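Local coordinates for protein probable glutathione S-transferase 5 (Caenorhabditis elegans, PDB 1ZL9) that conjugates reduced glutathione to a broad range of hydrophobic electrophiles and may help detoxify reactive oxygen species produced during pathogenic bacterial infection, at residues E103-P106 with Y107-V111; E87-V90 with N91-A94; Y135-L138 with V139-L142; A70-L73 with A74-K78. All coordinates share one frame; numbering follows the deposited sequence.

Interaction 1. Residues E103-P106 with Y107-V111; sequences EARP and YFYAV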
loop_
_atom_site.group_PDB
_atom_site.type_symbol
_atom_site.label_atom_id
_atom_site.label_comp_id
_atom_site.label_asym_id
_atom_site.label_seq_id
_atom_site.Cartn_x
_atom_site.Cartn_y
_atom_site.Cartn_z
ATOM N N GLU A 103 4.733 -2.608 11.731
ATOM C CA GLU A 103 4.741 -2.878 13.143
ATOM C C GLU A 103 6.060 -3.518 13.554
ATOM O O GLU A 103 6.579 -3.254 14.659
ATOM C CB GLU A 103 3.604 -3.839 13.566
ATOM C CG GLU A 103 2.208 -3.247 13.420
ATOM C CD GLU A 103 1.064 -4.280 13.681
ATOM O OE1 GLU A 103 -0.104 -3.860 13.414
ATOM O OE2 GLU A 103 1.321 -5.478 14.117
ATOM N N ALA A 104 6.577 -4.423 12.700
ATOM C CA ALA A 104 7.801 -5.120 13.017
ATOM C C ALA A 104 9.073 -4.343 12.759
ATOM O O ALA A 104 10.169 -4.790 13.155
ATOM C CB ALA A 104 7.888 -6.416 12.246
ATOM N N ARG A 105 8.954 -3.215 12.081
ATOM C CA ARG A 105 10.116 -2.498 11.604
ATOM C C ARG A 105 11.214 -2.205 12.692
ATOM O O ARG A 105 12.388 -2.263 12.362
ATOM C CB ARG A 105 9.732 -1.167 10.913
ATOM C CG ARG A 105 10.931 -0.564 10.213
ATOM C CD ARG A 105 10.634 0.500 9.159
ATOM N NE ARG A 105 9.979 -0.102 7.990
ATOM C CZ ARG A 105 8.712 0.134 7.645
ATOM N NH1 ARG A 105 7.965 0.974 8.359
ATOM N NH2 ARG A 105 8.188 -0.489 6.596
ATOM N N PRO A 106 10.860 -1.768 13.914
ATOM C CA PRO A 106 11.871 -1.487 14.967
ATOM C C PRO A 106 12.820 -2.692 15.218
ATOM O O PRO A 106 14.020 -2.493 15.374
ATOM C CB PRO A 106 11.022 -1.151 16.186
ATOM C CG PRO A 106 9.797 -0.539 15.580
ATOM C CD PRO A 106 9.518 -1.389 14.374
ATOM N N TYR A 107 12.260 -3.890 15.240
ATOM C CA TYR A 107 13.011 -5.140 15.353
ATOM C C TYR A 107 13.849 -5.418 14.127
ATOM O O TYR A 107 15.027 -5.653 14.251
ATOM C CB TYR A 107 12.084 -6.314 15.628
ATOM C CG TYR A 107 12.780 -7.606 15.695
ATOM C CD1 TYR A 107 13.709 -7.892 16.707
ATOM C CD2 TYR A 107 12.542 -8.571 14.743
ATOM C CE1 TYR A 107 14.353 -9.111 16.739
ATOM C CE2 TYR A 107 13.184 -9.758 14.766
ATOM C CZ TYR A 107 14.098 -10.024 15.778
ATOM O OH TYR A 107 14.673 -11.260 15.812
ATOM N N PHE A 108 13.265 -5.325 12.943
ATOM C CA PHE A 108 14.011 -5.628 11.716
ATOM C C PHE A 108 15.213 -4.679 11.568
ATOM O O PHE A 108 16.346 -5.101 11.263
ATOM C CB PHE A 108 13.089 -5.469 10.528
ATOM C CG PHE A 108 12.017 -6.573 10.412
ATOM C CD1 PHE A 108 10.951 -6.404 9.545
ATOM C CD2 PHE A 108 12.124 -7.769 11.117
ATOM C CE1 PHE A 108 9.970 -7.411 9.409
ATOM C CE2 PHE A 108 11.099 -8.819 10.979
ATOM C CZ PHE A 108 10.049 -8.603 10.141
ATOM N N TYR A 109 14.949 -3.404 11.825
ATOM C CA TYR A 109 15.986 -2.383 11.783
ATOM C C TYR A 109 17.111 -2.584 12.775
ATOM O O TYR A 109 18.280 -2.262 12.475
ATOM C CB TYR A 109 15.361 -1.037 12.032
ATOM C CG TYR A 109 15.030 -0.357 10.776
ATOM C CD1 TYR A 109 14.377 -1.007 9.761
ATOM C CD2 TYR A 109 15.339 0.991 10.612
ATOM C CE1 TYR A 109 14.056 -0.357 8.574
ATOM C CE2 TYR A 109 15.027 1.652 9.435
ATOM C CZ TYR A 109 14.405 0.969 8.426
ATOM O OH TYR A 109 14.109 1.642 7.274
ATOM N N ALA A 110 16.776 -3.091 13.954
ATOM C CA ALA A 110 17.803 -3.342 14.953
ATOM C C ALA A 110 18.693 -4.510 14.537
ATOM O O ALA A 110 19.906 -4.456 14.696
ATOM C CB ALA A 110 17.201 -3.583 16.331
ATOM N N VAL A 111 18.094 -5.569 14.032
ATOM C CA VAL A 111 18.848 -6.725 13.558
ATOM C C VAL A 111 19.769 -6.348 12.364
ATOM O O VAL A 111 20.926 -6.802 12.245
ATOM C CB VAL A 111 17.868 -7.866 13.165
ATOM C CG1 VAL A 111 18.630 -8.973 12.494
ATOM C CG2 VAL A 111 17.123 -8.410 14.433
#
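Ala104 and Phe108, one helical turn apart, make the enclosed part of this contact: the methyl CB of the buried Ala104 sits over one face of the Phe108 ring, 3.9 Å from the ring centroid and displaced toward the rim at CE1 and CZ, a CH-pi contact. The ring reaches this place because CG of Phe108 stands opposite its own carbonyl carbon (chi1 -71°), which sends the side chain back along the helix toward Ala104. Beneath the pair, the N-H of Phe108 meets Ala104 O at 3.1 Å, in the carbonyl plane and nearly straight. Both residues belong to the C-terminal part of helix 84-112, in the all-helical domain of the sigma-class glutathione transferase fold, and Phe127 of helix 119-145 packs against the rings of Tyr107 and Phe108. The solvent side is carried by Arg105, which is exposed, and Tyr109, partly so, although the two touch closely. They run alongside each other in the same direction, with CG of Arg105 3.5 Å from CD1 of Tyr109 and the methylene CD 3.6 Å from CE1. The guanidinium, turned 73° from the ring plane, has CE1 at its edge. Pro106, also exposed, lacks an N-H to give to the preceding turn, and the helix is kinked there. Its carbonyl O still accepts from Ala110 N at 3.2 Å, the donor lying above the carbonyl plane.

Interaction 2. Residues E87-V90 with N91-A94; sequences EAQV and NSLA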
loop_
_atom_site.group_PDB
_atom_site.type_symbol
_atom_site.label_atom_id
_atom_site.label_comp_id
_atom_site.label_asym_id
_atom_site.label_seq_id
_atom_site.Cartn_x
_atom_site.Cartn_y
_atom_site.Cartn_z
ATOM N N GLU A 87 -7.746 -10.246 -7.514
ATOM C CA GLU A 87 -6.746 -9.168 -7.563
ATOM C C GLU A 87 -6.917 -8.241 -6.364
ATOM O O GLU A 87 -5.950 -7.825 -5.794
ATOM C CB GLU A 87 -6.863 -8.383 -8.887
ATOM C CG GLU A 87 -6.551 -9.153 -10.165
ATOM C CD GLU A 87 -6.344 -8.281 -11.397
ATOM O OE1 GLU A 87 -7.045 -8.506 -12.369
ATOM O OE2 GLU A 87 -5.451 -7.400 -11.448
ATOM N N ALA A 88 -8.160 -7.942 -5.997
ATOM C CA ALA A 88 -8.467 -7.124 -4.816
ATOM C C ALA A 88 -8.039 -7.820 -3.544
ATOM O O ALA A 88 -7.516 -7.181 -2.638
ATOM C CB ALA A 88 -9.961 -6.786 -4.740
ATOM N N GLN A 89 -8.335 -9.110 -3.444
ATOM C CA GLN A 89 -7.942 -9.872 -2.256
ATOM C C GLN A 89 -6.398 -9.977 -2.107
ATOM O O GLN A 89 -5.835 -9.843 -1.010
ATOM C CB GLN A 89 -8.557 -11.257 -2.310
ATOM C CG GLN A 89 -10.060 -11.331 -2.037
ATOM C CD GLN A 89 -10.552 -10.688 -0.738
ATOM O OE1 GLN A 89 -9.795 -10.504 0.241
ATOM N NE2 GLN A 89 -11.840 -10.315 -0.734
ATOM N N VAL A 90 -5.709 -10.266 -3.206
ATOM C CA VAL A 90 -4.263 -10.168 -3.207
ATOM C C VAL A 90 -3.829 -8.775 -2.679
ATOM O O VAL A 90 -2.950 -8.694 -1.868
ATOM C CB VAL A 90 -3.624 -10.435 -4.617
ATOM C CG1 VAL A 90 -2.134 -10.174 -4.582
ATOM C CG2 VAL A 90 -3.789 -11.797 -5.044
ATOM N N ASN A 91 -4.447 -7.696 -3.173
ATOM C CA ASN A 91 -4.175 -6.356 -2.749
ATOM C C ASN A 91 -4.436 -6.195 -1.233
ATOM O O ASN A 91 -3.657 -5.574 -0.530
ATOM C CB ASN A 91 -5.008 -5.383 -3.568
ATOM C CG ASN A 91 -4.570 -3.923 -3.441
ATOM O OD1 ASN A 91 -3.738 -3.540 -2.624
ATOM N ND2 ASN A 91 -5.075 -3.125 -4.351
ATOM N N SER A 92 -5.540 -6.765 -0.736
ATOM C CA SER A 92 -5.916 -6.610 0.646
ATOM C C SER A 92 -4.819 -7.281 1.537
ATOM O O SER A 92 -4.339 -6.729 2.487
ATOM C CB SER A 92 -7.295 -7.267 0.829
ATOM O OG SER A 92 -7.740 -7.138 2.161
ATOM N N LEU A 93 -4.425 -8.486 1.195
ATOM C CA LEU A 93 -3.418 -9.195 2.019
ATOM C C LEU A 93 -2.064 -8.533 1.951
ATOM O O LEU A 93 -1.307 -8.533 2.926
ATOM C CB LEU A 93 -3.259 -10.608 1.506
ATOM C CG LEU A 93 -3.067 -11.777 2.475
ATOM C CD1 LEU A 93 -2.367 -13.008 1.852
ATOM C CD2 LEU A 93 -2.732 -11.516 3.907
ATOM N N ALA A 94 -1.723 -8.007 0.782
ATOM C CA ALA A 94 -0.407 -7.394 0.562
ATOM C C ALA A 94 -0.362 -6.101 1.401
ATOM O O ALA A 94 0.658 -5.755 1.999
ATOM C CB ALA A 94 -0.193 -7.089 -0.934
HETATM O O HOH W 1 -9.929 -8.786 2.394
#
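Gln89 and Ser92 are joined by a water that bridges their side chains across nearly one turn of helix 84-112. From CB, the Gln89 chain leads off with CG beside its backbone N, and this stem has no close partner on 91-94; the bend at chi2 (-54°) then turns CD and its oxygen back toward Ser92. At the tip, Gln89 OE1 comes to 4.1 Å from Ser92 CB and accepts a hydrogen bond from the water at 2.8 Å, while the other amide atom, NE2, turns to Lys62 O of the second subunit. The same water donates to Ser92 OG at 2.7 Å. That hydroxyl lies opposite the backbone N of Ser92 (chi1 -179°) and is also hydrogen-bonded to Ala64 O of the second subunit, so two partners hold it. The backbone beneath is regular: Ser92 N gives its hydrogen to Ala88 O at 2.8 Å, and Leu93 N meets Gln89 O almost straight, with an N-H...O angle of 169°. Against the turn, CB of Asn91 rests 3.2 Å from Ala88 O and CB of Ala94 3.3 Å from Val90 O. The Glu87 carboxylate forms a salt bridge with Arg75 of the second subunit. On another side of the helix, Val90 and Ala94 pack on Trp157 and Ile158 of helix 157-171. One helix thus serves the interior of its own C-terminal domain and the dimer interface together, where it meets the N-terminal domain of the partner, as is characteristic of the glutathione transferase dimer.

Interaction 3. Residues Y135-L138 with V139-L142; sequences YGFL and VNFL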
loop_
_atom_site.group_PDB
_atom_site.type_symbol
_atom_site.label_atom_id
_atom_site.label_comp_id
_atom_site.label_asym_id
_atom_site.label_seq_id
_atom_site.Cartn_x
_atom_site.Cartn_y
_atom_site.Cartn_z
ATOM N N TYR A 135 0.462 -13.707 10.932
ATOM C CA TYR A 135 0.510 -15.098 10.476
ATOM C C TYR A 135 -0.836 -15.817 10.762
ATOM O O TYR A 135 -1.245 -16.679 10.024
ATOM C CB TYR A 135 1.752 -15.807 11.016
ATOM C CG TYR A 135 2.904 -15.632 10.047
ATOM C CD1 TYR A 135 3.435 -14.349 9.782
ATOM C CD2 TYR A 135 3.427 -16.727 9.341
ATOM C CE1 TYR A 135 4.436 -14.148 8.795
ATOM C CE2 TYR A 135 4.394 -16.561 8.357
ATOM C CZ TYR A 135 4.927 -15.267 8.080
ATOM O OH TYR A 135 5.924 -15.120 7.112
ATOM N N GLY A 136 -1.570 -15.386 11.754
ATOM C CA GLY A 136 -2.906 -15.948 11.983
ATOM C C GLY A 136 -3.827 -15.544 10.846
ATOM O O GLY A 136 -4.618 -16.359 10.373
ATOM N N PHE A 137 -3.666 -14.324 10.336
ATOM C CA PHE A 137 -4.450 -13.942 9.187
ATOM C C PHE A 137 -4.026 -14.762 7.929
ATOM O O PHE A 137 -4.880 -15.132 7.112
ATOM C CB PHE A 137 -4.304 -12.478 8.887
ATOM C CG PHE A 137 -4.794 -11.566 9.962
ATOM C CD1 PHE A 137 -4.112 -10.410 10.238
ATOM C CD2 PHE A 137 -5.984 -11.807 10.630
ATOM C CE1 PHE A 137 -4.610 -9.508 11.257
ATOM C CE2 PHE A 137 -6.460 -10.901 11.619
ATOM C CZ PHE A 137 -5.759 -9.775 11.910
ATOM N N LEU A 138 -2.732 -15.034 7.774
ATOM C CA LEU A 138 -2.256 -15.811 6.637
ATOM C C LEU A 138 -2.943 -17.207 6.659
ATOM O O LEU A 138 -3.399 -17.720 5.637
ATOM C CB LEU A 138 -0.757 -15.955 6.641
ATOM C CG LEU A 138 -0.018 -14.640 6.319
ATOM C CD1 LEU A 138 1.509 -14.971 6.500
ATOM C CD2 LEU A 138 -0.250 -14.219 4.928
ATOM N N VAL A 139 -3.035 -17.788 7.847
ATOM C CA VAL A 139 -3.665 -19.112 7.980
ATOM C C VAL A 139 -5.137 -19.075 7.553
ATOM O O VAL A 139 -5.587 -20.006 6.860
ATOM C CB VAL A 139 -3.512 -19.658 9.398
ATOM C CG1 VAL A 139 -4.349 -20.977 9.614
ATOM C CG2 VAL A 139 -2.097 -19.923 9.713
ATOM N N ASN A 140 -5.853 -18.010 7.927
ATOM C CA ASN A 140 -7.236 -17.787 7.528
ATOM C C ASN A 140 -7.373 -17.752 6.010
ATOM O O ASN A 140 -8.252 -18.423 5.420
ATOM C CB ASN A 140 -7.792 -16.446 8.048
ATOM C CG ASN A 140 -8.001 -16.392 9.577
ATOM O OD1 ASN A 140 -7.961 -17.411 10.270
ATOM N ND2 ASN A 140 -8.158 -15.143 10.110
ATOM N N PHE A 141 -6.465 -17.025 5.352
ATOM C CA PHE A 141 -6.423 -17.003 3.876
ATOM C C PHE A 141 -6.150 -18.400 3.259
ATOM O O PHE A 141 -6.801 -18.783 2.295
ATOM C CB PHE A 141 -5.424 -15.976 3.350
ATOM C CG PHE A 141 -6.012 -14.624 3.163
ATOM C CD1 PHE A 141 -6.456 -13.878 4.255
ATOM C CD2 PHE A 141 -6.203 -14.133 1.912
ATOM C CE1 PHE A 141 -7.050 -12.604 4.055
ATOM C CE2 PHE A 141 -6.801 -12.854 1.685
ATOM C CZ PHE A 141 -7.247 -12.112 2.784
ATOM N N LEU A 142 -5.160 -19.120 3.772
ATOM C CA LEU A 142 -4.873 -20.465 3.282
ATOM C C LEU A 142 -6.105 -21.397 3.457
ATOM O O LEU A 142 -6.393 -22.198 2.569
ATOM C CB LEU A 142 -3.699 -21.090 3.977
ATOM C CG LEU A 142 -2.334 -20.468 3.673
ATOM C CD1 LEU A 142 -1.308 -21.094 4.582
ATOM C CD2 LEU A 142 -1.967 -20.713 2.264
#
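Leu138 O accepts the shortest of the hydrogen bonds here, from Leu142 N at 2.9 Å, with the donor approaching nearly along the C=O axis and an N-H...O angle of 168°. CG of Leu142 lies 3.5 Å from the same oxygen. One residue earlier, Phe137 O takes the N-H of Phe141 at 3.0 Å and is also met by that residue's ring, which brings CD1 to 3.5 Å with the oxygen near the ring plane, at its edge. Phe137 and Asn140 make a looser pair: ND2 of Asn140 stands at the edge of the Phe137 ring, 4.0 Å from CD2, and the amide is turned 57° from the ring. Asn140 CG is set beside its own backbone N (chi1 -69°), which brings the amide beside Gly136 O, 3.5 Å from that CG. Val139 brings CG2 to 3.4 Å from Tyr135 O. These residues lie on helix 119-145 of the C-terminal helical domain. Leu138 and Phe141 face Leu93 of helix 84-112, Val139 leans on Leu182 of helix 180-191, and Phe137 meets Phe50 of the second subunit edge-to-face.

Interaction 4. Residues A70-L73 with A74-K78; sequences ARFL and AREFK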
loop_
_atom_site.group_PDB
_atom_site.type_symbol
_atom_site.label_atom_id
_atom_site.label_comp_id
_atom_site.label_asym_id
_atom_site.label_seq_id
_atom_site.Cartn_x
_atom_site.Cartn_y
_atom_site.Cartn_z
ATOM N N ALA A 70 5.423 -4.546 -8.062
ATOM C CA ALA A 70 5.073 -5.963 -8.052
ATOM C C ALA A 70 3.695 -6.145 -8.689
ATOM O O ALA A 70 3.454 -7.070 -9.489
ATOM C CB ALA A 70 5.051 -6.469 -6.599
ATOM N N ARG A 71 2.787 -5.227 -8.376
ATOM C CA ARG A 71 1.411 -5.316 -8.919
ATOM C C ARG A 71 1.405 -5.085 -10.442
ATOM O O ARG A 71 0.737 -5.795 -11.190
ATOM C CB ARG A 71 0.447 -4.349 -8.212
ATOM C CG ARG A 71 -1.016 -4.419 -8.749
ATOM C CD ARG A 71 -2.033 -3.661 -7.971
ATOM N NE ARG A 71 -2.188 -4.365 -6.720
ATOM C CZ ARG A 71 -1.581 -4.077 -5.581
ATOM N NH1 ARG A 71 -0.871 -2.942 -5.388
ATOM N NH2 ARG A 71 -1.726 -4.913 -4.577
ATOM N N PHE A 72 2.187 -4.130 -10.902
ATOM C CA PHE A 72 2.249 -3.826 -12.314
ATOM C C PHE A 72 2.795 -5.036 -13.061
ATOM O O PHE A 72 2.184 -5.530 -14.040
ATOM C CB PHE A 72 3.163 -2.627 -12.547
ATOM C CG PHE A 72 3.535 -2.442 -14.001
ATOM C CD1 PHE A 72 2.621 -1.924 -14.883
ATOM C CD2 PHE A 72 4.807 -2.752 -14.477
ATOM C CE1 PHE A 72 2.958 -1.735 -16.238
ATOM C CE2 PHE A 72 5.106 -2.622 -15.828
ATOM C CZ PHE A 72 4.203 -2.099 -16.691
ATOM N N LEU A 73 3.895 -5.585 -12.527
ATOM C CA LEU A 73 4.504 -6.732 -13.182
ATOM C C LEU A 73 3.600 -7.970 -13.073
ATOM O O LEU A 73 3.452 -8.716 -14.053
ATOM C CB LEU A 73 5.862 -7.035 -12.603
ATOM C CG LEU A 73 6.946 -5.964 -12.826
ATOM C CD1 LEU A 73 8.112 -6.393 -12.026
ATOM C CD2 LEU A 73 7.324 -5.807 -14.224
ATOM N N ALA A 74 3.020 -8.207 -11.918
ATOM C CA ALA A 74 2.149 -9.363 -11.738
ATOM C C ALA A 74 0.961 -9.308 -12.717
ATOM O O ALA A 74 0.574 -10.364 -13.275
ATOM C CB ALA A 74 1.653 -9.515 -10.293
ATOM N N ARG A 75 0.383 -8.130 -12.924
ATOM C CA ARG A 75 -0.727 -8.030 -13.859
ATOM C C ARG A 75 -0.307 -8.322 -15.302
ATOM O O ARG A 75 -1.070 -8.947 -16.020
ATOM C CB ARG A 75 -1.390 -6.693 -13.797
ATOM C CG ARG A 75 -2.219 -6.536 -12.526
ATOM C CD ARG A 75 -2.810 -5.120 -12.335
ATOM N NE ARG A 75 -3.659 -4.725 -13.434
ATOM C CZ ARG A 75 -4.324 -3.573 -13.522
ATOM N NH1 ARG A 75 -4.233 -2.646 -12.550
ATOM N NH2 ARG A 75 -5.103 -3.365 -14.595
ATOM N N GLU A 76 0.908 -7.917 -15.685
ATOM C CA GLU A 76 1.400 -8.165 -17.065
ATOM C C GLU A 76 1.593 -9.694 -17.234
ATOM O O GLU A 76 1.424 -10.240 -18.334
ATOM C CB GLU A 76 2.742 -7.500 -17.317
ATOM C CG GLU A 76 2.741 -5.999 -17.408
ATOM C CD GLU A 76 1.805 -5.509 -18.512
ATOM O OE1 GLU A 76 1.005 -4.547 -18.229
ATOM O OE2 GLU A 76 1.820 -6.142 -19.622
ATOM N N PHE A 77 1.978 -10.386 -16.171
ATOM C CA PHE A 77 2.238 -11.824 -16.237
ATOM C C PHE A 77 1.118 -12.711 -15.670
ATOM O O PHE A 77 1.348 -13.898 -15.463
ATOM C CB PHE A 77 3.587 -12.153 -15.590
ATOM C CG PHE A 77 4.741 -11.387 -16.221
ATOM C CD1 PHE A 77 5.495 -10.511 -15.500
ATOM C CD2 PHE A 77 5.021 -11.537 -17.595
ATOM C CE1 PHE A 77 6.542 -9.774 -16.084
ATOM C CE2 PHE A 77 6.061 -10.804 -18.197
ATOM C CZ PHE A 77 6.800 -9.909 -17.445
ATOM N N LYS A 78 -0.064 -12.143 -15.410
ATOM C CA LYS A 78 -1.182 -12.913 -14.816
ATOM C C LYS A 78 -0.887 -13.614 -13.454
ATOM O O LYS A 78 -1.334 -14.766 -13.178
ATOM C CB LYS A 78 -1.813 -13.880 -15.851
ATOM C CG LYS A 78 -3.294 -14.186 -15.689
ATOM C CD LYS A 78 -4.203 -13.048 -16.138
ATOM C CE LYS A 78 -5.678 -13.510 -16.154
ATOM N NZ LYS A 78 -5.922 -14.828 -16.949
HETATM O O HOH W 2 0.203 -4.031 -15.471
#
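Phe72 leaves its backbone with CG opposite the N (chi1 167°), whereas Glu76 starts beside its own N (chi1 -71°); together these first torsions lay the glutamate's CG over one face of the Phe72 ring, 4.2 Å above its plane and toward the rim. The bend at chi2 of Glu76 then directs the carboxylate, inclined 41° to the ring, so that Glu76 OE1 comes to 4.0 Å from Phe72 CE1. A water donates both to this OE1 and to Phe72 O, each at 2.9 Å, tying the side chain to the helix backbone. Trp85 of the second subunit meets the Phe72 ring edge-to-face. The pair lies on helix 66-76, which packs against strand 55-58 in the thioredoxin-like N-terminal domain and begins at Ser66 of the glutathione pocket. Here the helix runs out: Phe77 departs from helical backbone angles, yet its N still reaches Leu73 O at 3.1 Å, and ring atom CD1 lies equally close to that oxygen. Along another face, CG of Arg71 is 4.1 Å from CD of Arg75. Both arginines lie at the dimer interface, Arg71 near Asn91 and Arg75 with its charge met by Glu87, each of the second subunit.

How the interactions relate
Each contact closes only a turn within one helix, so the four follow one another along the chain without nesting or crossing. Interaction 4 comes first, at the end of helix 66-76 in the N-terminal domain; interactions 2 and 1 lie farther along, both on helix 84-112, their centres about 24 Å apart; interaction 3 is last, on helix 119-145. Interaction 2 is the middle link: it touches interaction 4 through Glu87 with Arg75 CG, joining the two domains, and it packs against interaction 3, joining two successive helices. Interactions 2, 3 and 4 also meet the second subunit, whereas interaction 1 touches none of the others.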